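Local coordinates for protein 4-hydroxy-tetrahydrodipicolinate synthase (PDB 1O5K) that probably catalyses the condensation of pyruvate with aspartate semialdehyde to 4-hydroxy-tetrahydrodipicolinate, a step in lysine biosynthesis, at residues 91-96 and 130-135; 125-130 and 163-168; 188-193 and 213-218; 219-224 and 256-261; 226-231 and 249-254. All coordinates share one frame; numbering follows the deposited sequence. Where two conformers were deposited one is given.

In the fold
The chain is a TIM barrel with extra helices at its C-terminal end. Contacts 1 and 2 share helix 123-134 and Tyr130, with centres about 10 Å apart. They pack outer helices of the barrel, 93-106 with 123-134 and 123-134 with 156-165. Contact 3 follows in the chain. It touches contact 2 through Arg193 and contact 5 through Val217 and Met229, and its segment 213-218 runs straight into 219-224 of contact 4. Contacts 4 and 5 lie across the chain's centre from contacts 1 and 2, with centres about 10 Å apart. Both use helix 241-257. They tie the C-terminal helices to the barrel beside the probable pyruvate pocket, where Val220 lies near Thr56, predicted to bind pyruvate.

Contact 1: 91-96 and 130-135; sequences NSTEKT and YKYISE
Thr96 and Ile133 meet methyl to methyl, with Thr96 CG2 3.4 Å from Ile133 CD1. This is tighter than usual for two carbons. The two side chains cross at about a right angle. One turn earlier, Thr93 CG2 sits 3.5 Å from Tyr132 CD2 and also touches CB and CG of that tyrosine. It approaches the ring obliquely. Both threonines keep OG1 beside the backbone N (chi1 -60° in Thr93, -66° in Thr96), which turns CG2 to the other helix. A water bridges the outer side. It donates to Glu94 OE2 at 3.0 Å and lies 3.2 Å from Tyr132 OH. Leu283 of a neighbouring subunit packs on Thr93.

The hydroxyls hold the threonines in place. Thr96 OG1 donates to Ser92 O at 2.8 Å, from above the carbonyl plane. Thr96 N reaches Ser92 O from the opposite face at 2.9 Å, so one residue grips this oxygen twice. Thr96 OG1 also bonds Thr90 N, and Thr93 OG1 bonds His129 ND1. Ser92 is the N-cap of the helix. Its OG accepts from Lys95 N at 3.2 Å, in a nearly straight bond (170°). With an alanine in place of Thr96, Ile133 CD1 would probably lose its closest partner here and Ser92 O one of its two donors.

The contact packs the start of helix 93-106 against the end of helix 123-134, two neighbouring outer helices of the barrel. Ile133 also rests on Val100 of helix 93-106 and on Ile141 of strand 141-144.

Contact 2: 125-130 and 163-168; sequences GLYQHY and AADLKN
Asp165, the last residue of helix 156-165, takes a hydrogen bond from Tyr127. The distance from Tyr127 OH to Asp165 OD2 is 2.7 Å. The hydroxyl meets OD2 on its anti side, 21° out of the carboxylate plane. Ring and carboxylate stand nearly square to each other, with their planes 80° apart. Tyr127 CG is anti to its own backbone N (chi1 178°), and this carries the ring across to the aspartate.

Leu166 is the first residue to leave the helical conformation. It sends one branch to the other helix. Leu166 CD1 lies 3.9 Å from Tyr130 CB and 3.8 Å from Tyr130 C, so it touches the base of the tyrosine and not its ring. Tyr130 OH bonds Val113 O. Lys167 turns back on its own segment, where Lys167 NZ donates to Ala164 O at 2.8 Å, near the helix end.

The contact thus has a polar outer part and a buried apolar part, between two outer helices of the barrel, 123-134 and 156-165. Arg161 makes a cation-pi contact with the Tyr127 ring. The phenol gives Asp165 a neutral donor, which probably eases its charge without cancelling it.

Contact 3: 188-193 and 213-218; sequences LTKQAR and GGDGVI
Asp215 OD1 is gripped by two donors, Lys190 NZ and the backbone N of Val198. Lys190 NZ lies 2.7 Å from Asp215 OD1. Asp215 OD1 takes this donor on its syn lone pair, the side of the other carboxylate oxygen. The pair is a salt bridge, and the two side chains come at each other from opposite directions. Lys190 is extended through most of its length and bends at the last torsion (chi4 -75°), which swings NZ to the acid. At the bend, Lys190 CE passes Gly213 O at 3.5 Å and Gly214 CA at 4.5 Å.

Each end of the bridge has a further partner. Lys190 NZ also donates to Phe196 O. Asp215 OD2 forms a second salt bridge with Arg15 NE. Asp215 is buried, and these two positive groups probably favour its charged form. With a methionine in place of Lys190, Asp215 OD1 would probably lose its charged partner and Phe196 O a donor.

Gly213 closes helix 206-212 in a Schellman motif. Its phi of 106° would press a CB against the preceding carbonyl O, so glycine suits the position.

The contact joins the end of helix 179-192 to the turn that leads from helix 206-212 into strand 216-219. Next along, that strand pairs with strand 16-20 of the barrel, and Val217 packs on Val17 and on Met229 of helix 226-237.

Contact 4: 219-224 and 256-261; sequences SVVSNV and KALFVE
The Phe259 ring points its far carbon into Val220. Phe259 CZ is 3.8 Å from Val220 CB, and both methyls of Val220 lie about as near to it. The approach is oblique to the ring, and the two side chains come from opposite directions. Phe259 CG stands beside its backbone N (chi1 -62°), which brings the ring round to the valine. The second flat group is the amide of Asn223. Asn223 ND2 donates to Val220 O at 3.0 Å, and this oxygen lies almost in the amide plane. Asn223 N donates to Val220 O as well, at 2.9 Å, so two bonds from one residue hold the carbonyl. Both ends of the amide are used further: ND2 reaches Ala20 O and OD1 takes Val22 N. This fixes its rotation.

Leu258 fills the buried part of the contact. Leu258 CD1 lies 3.8 Å from Val221 CG2, and the two side chains cross at about a right angle. The same methyl is 4.3 Å from Val224 CG2. Val267 and Leu296 also pack on Leu258.

An ST motif starts the tight loop 219-224. Ser219 OG accepts from Ser222 N at 2.9 Å.

This loop leaves the C-terminal end of strand 216-219, the end of a TIM barrel where active sites lie. The side chain of Val220 is about 3 Å from that of Thr56, which is predicted to bind pyruvate. The contact therefore joins the rim of the probable substrate pocket to the turn that ends helix 241-257.

Contact 5: 226-231 and 249-254; sequences PKQMVE and RKLRPL
Helix 226-237, which follows the barrel strand 216-219, packs here on helix 241-257, the first of the added C-terminal helices. Gln228 and Met229 on the first helix receive Leu251 from the second. Leu251 fits its fork against the two residues. Leu251 CD1 lies 3.7 Å from Met229 SD, and Leu251 CD2 lies 3.9 Å from Gln228 CB. CD1 also touches the glutamine, at 4.0 Å from Gln228 CB. Met229 and Leu251 approach at a slant. The methionine chain is folded at chi2 (-62°) and chi3 (-67°), which sets its sulfur beside the leucine and carries CE on towards Val217 and Ser219. Gln228 CB faces the leucine and makes the contact, while the bend at chi2 (71°) leads the amide away.

Just beyond Leu251 the second helix is kinked. The backbone N of Pro253 and of Leu254 makes no bond to the turn before, and a proline has no N-H to give. Arg249 and Arg252 lie on the same stretch of helix. They form salt bridges to Asp183 and Asp180 of a neighbouring subunit, so this helix serves the assembly as well as the fold.

Between the two segments there is no hydrogen bond and no charge pair. The contact is apolar, made of methyls against a thioether and a methylene, and it probably rests on shape and on keeping water from the buried leucine and methionine.

Contact 1: 91-96 and 130-135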
# COMPACT_ATOMS: atom_id res chain seq x y z
N ASN A 91 22.87 0.28 11.46
CA ASN A 91 21.86 1.18 12.06
C ASN A 91 22.33 1.91 13.30
O ASN A 91 21.52 2.62 13.96
CB ASN A 91 20.54 0.42 12.24
CG ASN A 91 20.63 -0.72 13.20
OD1 ASN A 91 21.72 -1.09 13.67
ND2 ASN A 91 19.45 -1.36 13.46
N SER A 92 23.63 1.82 13.59
CA SER A 92 24.28 2.65 14.60
C SER A 92 25.28 3.58 13.91
O SER A 92 26.13 3.13 13.18
CB SER A 92 25.00 1.80 15.61
OG SER A 92 25.98 2.56 16.26
N THR A 93 25.21 4.88 14.21
CA THR A 93 26.12 5.83 13.56
C THR A 93 27.58 5.54 13.97
O THR A 93 28.53 5.59 13.14
CB THR A 93 25.67 7.26 13.94
OG1 THR A 93 24.30 7.44 13.47
CG2 THR A 93 26.54 8.32 13.20
N GLU A 94 27.77 5.20 15.25
CA GLU A 94 29.11 4.93 15.78
C GLU A 94 29.70 3.71 15.11
O GLU A 94 30.85 3.71 14.69
CB GLU A 94 29.04 4.71 17.30
CG GLU A 94 30.38 4.59 17.98
CD GLU A 94 30.23 4.57 19.50
OE1 GLU A 94 30.70 3.59 20.13
OE2 GLU A 94 29.62 5.53 20.04
N LYS A 95 28.91 2.67 15.02
CA LYS A 95 29.41 1.40 14.46
C LYS A 95 29.63 1.53 12.97
O LYS A 95 30.56 0.97 12.44
CB LYS A 95 28.43 0.25 14.68
CG LYS A 95 28.91 -1.11 14.12
CD LYS A 95 30.22 -1.57 14.73
CE LYS A 95 30.88 -2.70 13.91
NZ LYS A 95 32.09 -3.27 14.59
N THR A 96 28.80 2.33 12.31
CA THR A 96 28.97 2.60 10.88
C THR A 96 30.31 3.28 10.62
O THR A 96 31.06 2.89 9.74
CB THR A 96 27.81 3.46 10.35
OG1 THR A 96 26.57 2.74 10.40
CG2 THR A 96 28.02 3.75 8.88
N TYR A 130 24.82 10.74 8.21
CA TYR A 130 25.77 10.90 7.10
C TYR A 130 26.75 12.04 7.37
O TYR A 130 27.92 11.94 7.01
CB TYR A 130 25.00 11.11 5.80
CG TYR A 130 24.35 9.83 5.33
CD1 TYR A 130 25.13 8.76 4.84
CD2 TYR A 130 22.97 9.63 5.42
CE1 TYR A 130 24.52 7.56 4.51
CE2 TYR A 130 22.39 8.45 5.03
CZ TYR A 130 23.18 7.42 4.58
OH TYR A 130 22.58 6.22 4.21
N LYS A 131 26.29 13.10 8.04
CA LYS A 131 27.19 14.20 8.39
C LYS A 131 28.32 13.74 9.32
O LYS A 131 29.52 14.05 9.14
CB LYS A 131 26.43 15.33 9.07
CG LYS A 131 27.34 16.52 9.34
CD LYS A 131 26.61 17.83 9.41
CE LYS A 131 26.36 18.29 10.83
NZ LYS A 131 25.22 17.56 11.40
N TYR A 132 27.92 13.04 10.37
CA TYR A 132 28.86 12.51 11.34
C TYR A 132 29.93 11.70 10.65
O TYR A 132 31.12 11.87 10.90
CB TYR A 132 28.16 11.64 12.38
CG TYR A 132 29.06 11.16 13.51
CD1 TYR A 132 29.30 11.96 14.62
CD2 TYR A 132 29.65 9.90 13.47
CE1 TYR A 132 30.12 11.52 15.68
CE2 TYR A 132 30.48 9.47 14.50
CZ TYR A 132 30.69 10.28 15.60
OH TYR A 132 31.49 9.85 16.62
N ILE A 133 29.51 10.80 9.77
CA ILE A 133 30.45 9.94 9.07
C ILE A 133 31.35 10.71 8.08
O ILE A 133 32.58 10.58 8.08
CB ILE A 133 29.69 8.82 8.36
CG1 ILE A 133 28.87 8.00 9.38
CG2 ILE A 133 30.63 7.95 7.62
CD1 ILE A 133 27.72 7.18 8.78
N SER A 134 30.70 11.56 7.30
CA SER A 134 31.37 12.40 6.29
C SER A 134 32.49 13.23 6.92
O SER A 134 33.54 13.38 6.33
CB SER A 134 30.31 13.27 5.59
OG SER A 134 30.86 14.35 4.85
N GLU A 135 32.24 13.79 8.10
CA GLU A 135 33.20 14.70 8.75
C GLU A 135 34.40 13.94 9.29
O GLU A 135 35.37 14.54 9.74
CB GLU A 135 32.54 15.50 9.88
CG GLU A 135 31.41 16.40 9.41
CD GLU A 135 30.69 17.13 10.56
OE1 GLU A 135 30.62 16.58 11.72
OE2 GLU A 135 30.15 18.23 10.28
O HOH W 1 29.48 8.05 18.36

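Contact 2: 125-130 and 163-168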
# COMPACT_ATOMS: atom_id res chain seq x y z
N GLY A 125 17.67 12.85 11.40
CA GLY A 125 18.54 11.78 11.87
C GLY A 125 19.40 11.24 10.76
O GLY A 125 20.60 11.01 10.94
N LEU A 126 18.79 11.01 9.59
CA LEU A 126 19.57 10.57 8.44
C LEU A 126 20.63 11.58 8.04
O LEU A 126 21.76 11.24 7.77
CB LEU A 126 18.65 10.31 7.24
CG LEU A 126 17.73 9.14 7.42
CD1 LEU A 126 16.69 9.09 6.29
CD2 LEU A 126 18.54 7.80 7.46
N TYR A 127 20.26 12.84 7.98
CA TYR A 127 21.23 13.88 7.70
C TYR A 127 22.37 13.84 8.71
O TYR A 127 23.55 13.85 8.31
CB TYR A 127 20.55 15.23 7.72
CG TYR A 127 21.47 16.38 7.49
CD1 TYR A 127 21.93 16.67 6.22
CD2 TYR A 127 21.86 17.18 8.52
CE1 TYR A 127 22.78 17.78 6.00
CE2 TYR A 127 22.73 18.28 8.33
CZ TYR A 127 23.19 18.57 7.06
OH TYR A 127 24.01 19.69 6.87
N GLN A 128 22.03 13.82 10.01
CA GLN A 128 23.06 13.80 11.05
C GLN A 128 23.98 12.58 10.99
O GLN A 128 25.17 12.70 11.27
CB GLN A 128 22.44 14.01 12.45
CG GLN A 128 21.88 15.40 12.66
CD GLN A 128 22.95 16.46 12.72
OE1 GLN A 128 24.12 16.16 12.97
NE2 GLN A 128 22.56 17.71 12.49
N HIS A 129 23.40 11.41 10.66
CA HIS A 129 24.14 10.15 10.49
C HIS A 129 25.22 10.30 9.41
O HIS A 129 26.38 10.06 9.68
CB HIS A 129 23.14 9.04 10.14
CG HIS A 129 23.74 7.71 9.83
ND1 HIS A 129 24.20 6.84 10.80
CD2 HIS A 129 23.84 7.06 8.65
CE1 HIS A 129 24.58 5.71 10.21
NE2 HIS A 129 24.39 5.82 8.90
N TYR A 130 24.82 10.74 8.21
CA TYR A 130 25.77 10.90 7.10
C TYR A 130 26.75 12.04 7.37
O TYR A 130 27.92 11.94 7.01
CB TYR A 130 25.00 11.11 5.80
CG TYR A 130 24.35 9.83 5.33
CD1 TYR A 130 25.13 8.76 4.84
CD2 TYR A 130 22.97 9.63 5.42
CE1 TYR A 130 24.52 7.56 4.51
CE2 TYR A 130 22.39 8.45 5.03
CZ TYR A 130 23.18 7.42 4.58
OH TYR A 130 22.58 6.22 4.21
N ALA A 163 23.75 16.07 -0.52
CA ALA A 163 24.52 16.55 -1.69
C ALA A 163 25.09 17.95 -1.51
O ALA A 163 26.27 18.19 -1.75
CB ALA A 163 23.66 16.50 -2.94
N ALA A 164 24.23 18.89 -1.12
CA ALA A 164 24.64 20.27 -0.98
C ALA A 164 25.70 20.42 0.07
O ALA A 164 26.62 21.22 -0.09
CB ALA A 164 23.46 21.14 -0.61
N ASP A 165 25.55 19.69 1.19
CA ASP A 165 26.35 20.02 2.39
C ASP A 165 27.58 19.13 2.63
O ASP A 165 28.53 19.57 3.26
CB ASP A 165 25.49 19.95 3.67
CG ASP A 165 24.36 20.97 3.69
OD1 ASP A 165 24.33 21.87 2.83
OD2 ASP A 165 23.45 20.91 4.54
N LEU A 166 27.56 17.89 2.19
CA LEU A 166 28.56 16.91 2.65
C LEU A 166 29.42 16.52 1.47
O LEU A 166 29.02 15.71 0.65
CB LEU A 166 27.86 15.70 3.26
CG LEU A 166 26.79 16.05 4.32
CD1 LEU A 166 26.14 14.73 4.79
CD2 LEU A 166 27.39 16.89 5.48
N LYS A 167 30.60 17.12 1.36
CA LYS A 167 31.36 17.10 0.10
C LYS A 167 31.87 15.71 -0.26
O LYS A 167 32.04 15.37 -1.44
CB LYS A 167 32.51 18.10 0.16
CG LYS A 167 32.06 19.57 0.28
CD LYS A 167 30.77 19.94 -0.49
CE LYS A 167 30.27 21.32 -0.08
NZ LYS A 167 29.22 21.79 -1.02
N ASN A 168 32.08 14.95 0.79
CA ASN A 168 32.51 13.57 0.80
C ASN A 168 31.43 12.57 0.35
O ASN A 168 31.74 11.45 -0.01
CB ASN A 168 32.76 13.28 2.30
CG ASN A 168 34.10 12.84 2.59
OD1 ASN A 168 35.09 13.48 2.17
ND2 ASN A 168 34.20 11.76 3.36

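Contact 3: 188-193 and 213-218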
# COMPACT_ATOMS: atom_id res chain seq x y z
N LEU A 188 16.74 16.82 -7.97
CA LEU A 188 17.03 17.73 -6.86
C LEU A 188 18.48 17.62 -6.42
O LEU A 188 19.08 18.63 -6.05
CB LEU A 188 16.12 17.44 -5.70
CG LEU A 188 14.65 17.85 -5.81
CD1 LEU A 188 14.01 17.68 -4.47
CD2 LEU A 188 14.48 19.33 -6.30
N THR A 189 19.05 16.40 -6.42
CA THR A 189 20.46 16.26 -5.99
C THR A 189 21.43 16.97 -6.97
O THR A 189 22.36 17.66 -6.56
CB THR A 189 20.91 14.80 -5.76
OG1 THR A 189 20.76 14.04 -6.96
CG2 THR A 189 20.06 14.08 -4.69
N LYS A 190 21.15 16.86 -8.28
CA LYS A 190 22.02 17.43 -9.27
C LYS A 190 21.86 18.90 -9.35
O LYS A 190 22.78 19.61 -9.73
CB LYS A 190 21.79 16.78 -10.64
CG LYS A 190 22.40 15.38 -10.64
CD LYS A 190 22.25 14.61 -11.94
CE LYS A 190 22.75 13.15 -11.80
NZ LYS A 190 24.27 13.00 -11.79
N GLN A 191 20.69 19.39 -8.98
CA GLN A 191 20.51 20.82 -8.79
C GLN A 191 21.30 21.33 -7.59
O GLN A 191 21.75 22.50 -7.58
CB GLN A 191 19.06 21.16 -8.58
CG GLN A 191 18.21 21.14 -9.81
CD GLN A 191 16.78 21.65 -9.49
OE1 GLN A 191 16.62 22.67 -8.81
NE2 GLN A 191 15.75 20.93 -9.98
N ALA A 192 21.45 20.52 -6.56
CA ALA A 192 22.22 20.95 -5.37
C ALA A 192 23.70 20.87 -5.66
O ALA A 192 24.46 21.75 -5.29
CB ALA A 192 21.91 20.12 -4.18
N ARG A 193 24.10 19.86 -6.43
CA ARG A 193 25.48 19.69 -6.81
C ARG A 193 25.58 18.92 -8.12
O ARG A 193 25.23 17.75 -8.21
CB ARG A 193 26.13 18.96 -5.68
CG ARG A 193 27.59 18.71 -5.74
CD ARG A 193 27.99 18.17 -4.39
NE ARG A 193 28.87 17.06 -4.45
CZ ARG A 193 29.09 16.23 -3.45
NH1 ARG A 193 28.48 16.38 -2.27
NH2 ARG A 193 29.95 15.25 -3.63
N GLY A 213 18.07 11.08 -16.08
CA GLY A 213 19.36 11.74 -16.13
C GLY A 213 20.40 11.26 -15.14
O GLY A 213 21.36 11.99 -14.85
N GLY A 214 20.24 10.03 -14.64
CA GLY A 214 21.17 9.41 -13.71
C GLY A 214 22.36 8.78 -14.40
O GLY A 214 22.57 8.93 -15.61
N ASP A 215 23.15 8.07 -13.59
CA ASP A 215 24.50 7.70 -13.93
C ASP A 215 24.82 6.20 -14.13
O ASP A 215 25.96 5.84 -14.39
CB ASP A 215 25.45 8.32 -12.91
CG ASP A 215 25.33 9.80 -12.91
OD1 ASP A 215 24.71 10.35 -11.99
OD2 ASP A 215 25.68 10.45 -13.90
N GLY A 216 23.80 5.36 -14.07
CA GLY A 216 23.99 3.95 -14.21
C GLY A 216 23.29 3.15 -13.15
O GLY A 216 22.19 3.50 -12.70
N VAL A 217 23.92 2.06 -12.75
CA VAL A 217 23.30 1.07 -11.89
C VAL A 217 24.30 0.33 -11.03
O VAL A 217 25.40 0.04 -11.46
CB VAL A 217 22.45 0.04 -12.68
CG1 VAL A 217 23.31 -0.66 -13.77
CG2 VAL A 217 21.75 -1.00 -11.77
N ILE A 218 23.92 0.12 -9.77
CA ILE A 218 24.63 -0.80 -8.90
C ILE A 218 23.74 -2.06 -8.91
O ILE A 218 22.63 -2.08 -8.36
CB ILE A 218 24.90 -0.23 -7.51
CG1 ILE A 218 25.91 0.94 -7.63
CG2 ILE A 218 25.44 -1.38 -6.62
CD1 ILE A 218 26.05 1.80 -6.34

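Contact 4: 219-224 and 256-261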
# COMPACT_ATOMS: atom_id res chain seq x y z
N SER A 219 24.24 -3.05 -9.66
CA SER A 219 23.45 -4.14 -10.23
C SER A 219 23.58 -5.46 -9.53
O SER A 219 24.64 -5.86 -9.12
CB SER A 219 23.89 -4.34 -11.69
OG SER A 219 23.14 -5.36 -12.34
N VAL A 220 22.48 -6.19 -9.50
CA VAL A 220 22.49 -7.63 -9.12
C VAL A 220 22.64 -8.50 -10.39
O VAL A 220 23.43 -9.47 -10.46
CB VAL A 220 21.21 -7.94 -8.44
CG1 VAL A 220 21.02 -9.46 -8.23
CG2 VAL A 220 21.14 -7.21 -7.06
N VAL A 221 21.86 -8.16 -11.40
CA VAL A 221 21.86 -8.90 -12.67
C VAL A 221 23.23 -9.01 -13.31
O VAL A 221 23.51 -10.01 -13.98
CB VAL A 221 20.85 -8.27 -13.72
CG1 VAL A 221 20.92 -9.04 -15.00
CG2 VAL A 221 19.39 -8.29 -13.22
N SER A 222 24.06 -7.97 -13.20
CA SER A 222 25.38 -8.04 -13.74
C SER A 222 26.26 -9.15 -13.17
O SER A 222 27.30 -9.46 -13.77
CB SER A 222 26.11 -6.71 -13.59
OG SER A 222 26.26 -6.32 -12.23
N ASN A 223 25.90 -9.76 -12.02
CA ASN A 223 26.64 -10.94 -11.58
C ASN A 223 26.64 -12.03 -12.64
O ASN A 223 27.64 -12.73 -12.82
CB ASN A 223 26.03 -11.51 -10.31
CG ASN A 223 26.49 -10.79 -9.04
OD1 ASN A 223 27.54 -11.13 -8.45
ND2 ASN A 223 25.68 -9.82 -8.57
N VAL A 224 25.51 -12.19 -13.32
CA VAL A 224 25.38 -13.24 -14.32
C VAL A 224 25.45 -12.74 -15.73
O VAL A 224 25.95 -13.46 -16.61
CB VAL A 224 24.09 -14.08 -14.14
CG1 VAL A 224 24.11 -14.78 -12.75
CG2 VAL A 224 22.86 -13.26 -14.30
N LYS A 256 13.47 -10.03 -13.53
CA LYS A 256 12.37 -10.44 -12.67
C LYS A 256 12.68 -11.76 -11.93
O LYS A 256 12.42 -11.88 -10.72
CB LYS A 256 11.08 -10.59 -13.47
CG LYS A 256 10.72 -9.25 -14.14
CD LYS A 256 10.46 -8.11 -13.11
CE LYS A 256 10.61 -6.72 -13.71
NZ LYS A 256 9.76 -5.66 -13.01
N ALA A 257 13.25 -12.71 -12.66
CA ALA A 257 13.54 -14.02 -12.08
C ALA A 257 14.49 -13.92 -10.90
O ALA A 257 14.42 -14.76 -9.96
CB ALA A 257 14.08 -14.96 -13.12
N LEU A 258 15.42 -12.96 -10.94
CA LEU A 258 16.42 -12.85 -9.89
C LEU A 258 15.84 -12.31 -8.58
O LEU A 258 16.50 -12.24 -7.57
CB LEU A 258 17.62 -12.00 -10.42
CG LEU A 258 18.48 -12.73 -11.43
CD1 LEU A 258 19.58 -11.83 -11.94
CD2 LEU A 258 19.11 -14.05 -10.85
N PHE A 259 14.56 -11.95 -8.58
CA PHE A 259 13.91 -11.50 -7.39
C PHE A 259 12.63 -12.23 -7.04
O PHE A 259 11.87 -11.76 -6.22
CB PHE A 259 13.71 -9.98 -7.51
CG PHE A 259 14.98 -9.27 -7.62
CD1 PHE A 259 15.61 -8.82 -6.49
CD2 PHE A 259 15.59 -9.08 -8.86
CE1 PHE A 259 16.84 -8.14 -6.58
CE2 PHE A 259 16.80 -8.42 -8.95
CZ PHE A 259 17.42 -7.96 -7.80
N VAL A 260 12.43 -13.43 -7.58
CA VAL A 260 11.24 -14.20 -7.19
C VAL A 260 11.34 -14.68 -5.74
O VAL A 260 10.33 -15.01 -5.14
CB VAL A 260 10.94 -15.35 -8.16
CG1 VAL A 260 10.57 -14.80 -9.53
CG2 VAL A 260 12.12 -16.32 -8.31
N GLU A 261 12.56 -14.79 -5.22
CA GLU A 261 12.80 -14.94 -3.79
C GLU A 261 13.77 -13.85 -3.45
O GLU A 261 14.41 -13.31 -4.34
CB GLU A 261 13.43 -16.29 -3.48
CG GLU A 261 12.48 -17.42 -3.81
CD GLU A 261 12.99 -18.75 -3.31
OE1 GLU A 261 13.09 -18.93 -2.08
OE2 GLU A 261 13.32 -19.61 -4.14

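Contact 5: 226-231 and 249-254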
# COMPACT_ATOMS: atom_id res chain seq x y z
N PRO A 226 26.95 -9.50 -17.04
CA PRO A 226 27.65 -8.23 -16.99
C PRO A 226 27.69 -7.51 -18.32
O PRO A 226 27.46 -6.31 -18.36
CB PRO A 226 29.06 -8.62 -16.51
CG PRO A 226 29.20 -10.05 -16.91
CD PRO A 226 27.83 -10.62 -16.67
N LYS A 227 27.97 -8.22 -19.40
CA LYS A 227 28.09 -7.55 -20.70
C LYS A 227 26.80 -6.90 -21.13
O LYS A 227 26.82 -5.79 -21.68
CB LYS A 227 28.52 -8.55 -21.77
CG LYS A 227 28.61 -8.03 -23.20
CD LYS A 227 29.22 -9.17 -24.04
CE LYS A 227 28.68 -9.24 -25.45
NZ LYS A 227 29.17 -10.49 -26.12
N GLN A 228 25.68 -7.58 -20.85
CA GLN A 228 24.35 -7.08 -21.23
C GLN A 228 23.96 -5.86 -20.42
O GLN A 228 23.46 -4.85 -20.98
CB GLN A 228 23.30 -8.21 -21.10
CG GLN A 228 23.53 -9.33 -22.08
CD GLN A 228 24.76 -10.22 -21.81
OE1 GLN A 228 25.13 -10.51 -20.66
NE2 GLN A 228 25.39 -10.68 -22.90
N MET A 229 24.22 -5.87 -19.11
CA MET A 229 23.96 -4.64 -18.33
C MET A 229 24.87 -3.49 -18.73
O MET A 229 24.44 -2.33 -18.79
CB MET A 229 24.13 -4.91 -16.83
CG MET A 229 23.07 -5.77 -16.25
SD MET A 229 21.37 -5.01 -16.38
CE MET A 229 21.37 -3.63 -15.34
N VAL A 230 26.10 -3.79 -19.08
CA VAL A 230 27.01 -2.76 -19.56
C VAL A 230 26.50 -2.16 -20.85
O VAL A 230 26.55 -0.97 -21.02
CB VAL A 230 28.45 -3.34 -19.75
CG1 VAL A 230 29.35 -2.42 -20.54
CG2 VAL A 230 29.05 -3.60 -18.41
N GLU A 231 26.04 -3.02 -21.77
CA GLU A 231 25.47 -2.58 -23.04
C GLU A 231 24.24 -1.70 -22.85
O GLU A 231 24.06 -0.78 -23.61
CB GLU A 231 25.11 -3.81 -23.89
CG GLU A 231 24.39 -3.56 -25.19
CD GLU A 231 23.97 -4.86 -25.92
OE1 GLU A 231 23.77 -4.78 -27.17
OE2 GLU A 231 23.81 -5.93 -25.25
N ARG A 249 14.47 -4.51 -22.34
CA ARG A 249 13.35 -5.41 -22.60
C ARG A 249 13.81 -6.86 -22.70
O ARG A 249 13.16 -7.75 -22.16
CB ARG A 249 12.61 -4.97 -23.87
CG ARG A 249 11.94 -3.55 -23.72
CD ARG A 249 10.70 -3.57 -22.88
NE ARG A 249 10.11 -2.27 -22.50
CZ ARG A 249 9.49 -1.44 -23.35
NH1 ARG A 249 9.45 -1.69 -24.67
NH2 ARG A 249 8.93 -0.33 -22.89
N LYS A 250 14.94 -7.10 -23.34
CA LYS A 250 15.43 -8.50 -23.48
C LYS A 250 15.86 -9.13 -22.16
O LYS A 250 15.75 -10.36 -21.98
CB LYS A 250 16.55 -8.55 -24.48
CG LYS A 250 16.05 -8.43 -25.92
CD LYS A 250 17.21 -8.51 -26.90
CE LYS A 250 16.72 -8.20 -28.32
NZ LYS A 250 17.79 -8.31 -29.36
N LEU A 251 16.33 -8.28 -21.24
CA LEU A 251 16.79 -8.66 -19.92
C LEU A 251 15.68 -8.78 -18.90
O LEU A 251 15.88 -9.36 -17.82
CB LEU A 251 17.79 -7.64 -19.37
CG LEU A 251 19.16 -7.73 -19.97
CD1 LEU A 251 20.05 -6.63 -19.42
CD2 LEU A 251 19.77 -9.11 -19.71
N ARG A 252 14.52 -8.24 -19.21
CA ARG A 252 13.43 -8.19 -18.23
C ARG A 252 13.12 -9.51 -17.54
O ARG A 252 12.92 -9.52 -16.33
CB ARG A 252 12.12 -7.66 -18.84
CG ARG A 252 10.94 -7.71 -17.80
CD ARG A 252 9.59 -7.13 -18.25
NE ARG A 252 8.89 -6.32 -17.22
CZ ARG A 252 9.36 -5.18 -16.67
NH1 ARG A 252 10.58 -4.72 -16.96
NH2 ARG A 252 8.61 -4.52 -15.79
N PRO A 253 13.02 -10.62 -18.27
CA PRO A 253 12.74 -11.92 -17.65
C PRO A 253 13.77 -12.32 -16.61
O PRO A 253 13.41 -12.83 -15.54
CB PRO A 253 12.79 -12.89 -18.82
CG PRO A 253 12.49 -11.98 -20.02
CD PRO A 253 13.13 -10.72 -19.74
N LEU A 254 15.05 -12.05 -16.91
CA LEU A 254 16.13 -12.32 -15.99
C LEU A 254 16.05 -11.38 -14.82
O LEU A 254 16.22 -11.78 -13.68
CB LEU A 254 17.48 -12.27 -16.72
CG LEU A 254 18.71 -12.61 -15.89
CD1 LEU A 254 18.58 -14.00 -15.28
CD2 LEU A 254 19.90 -12.54 -16.75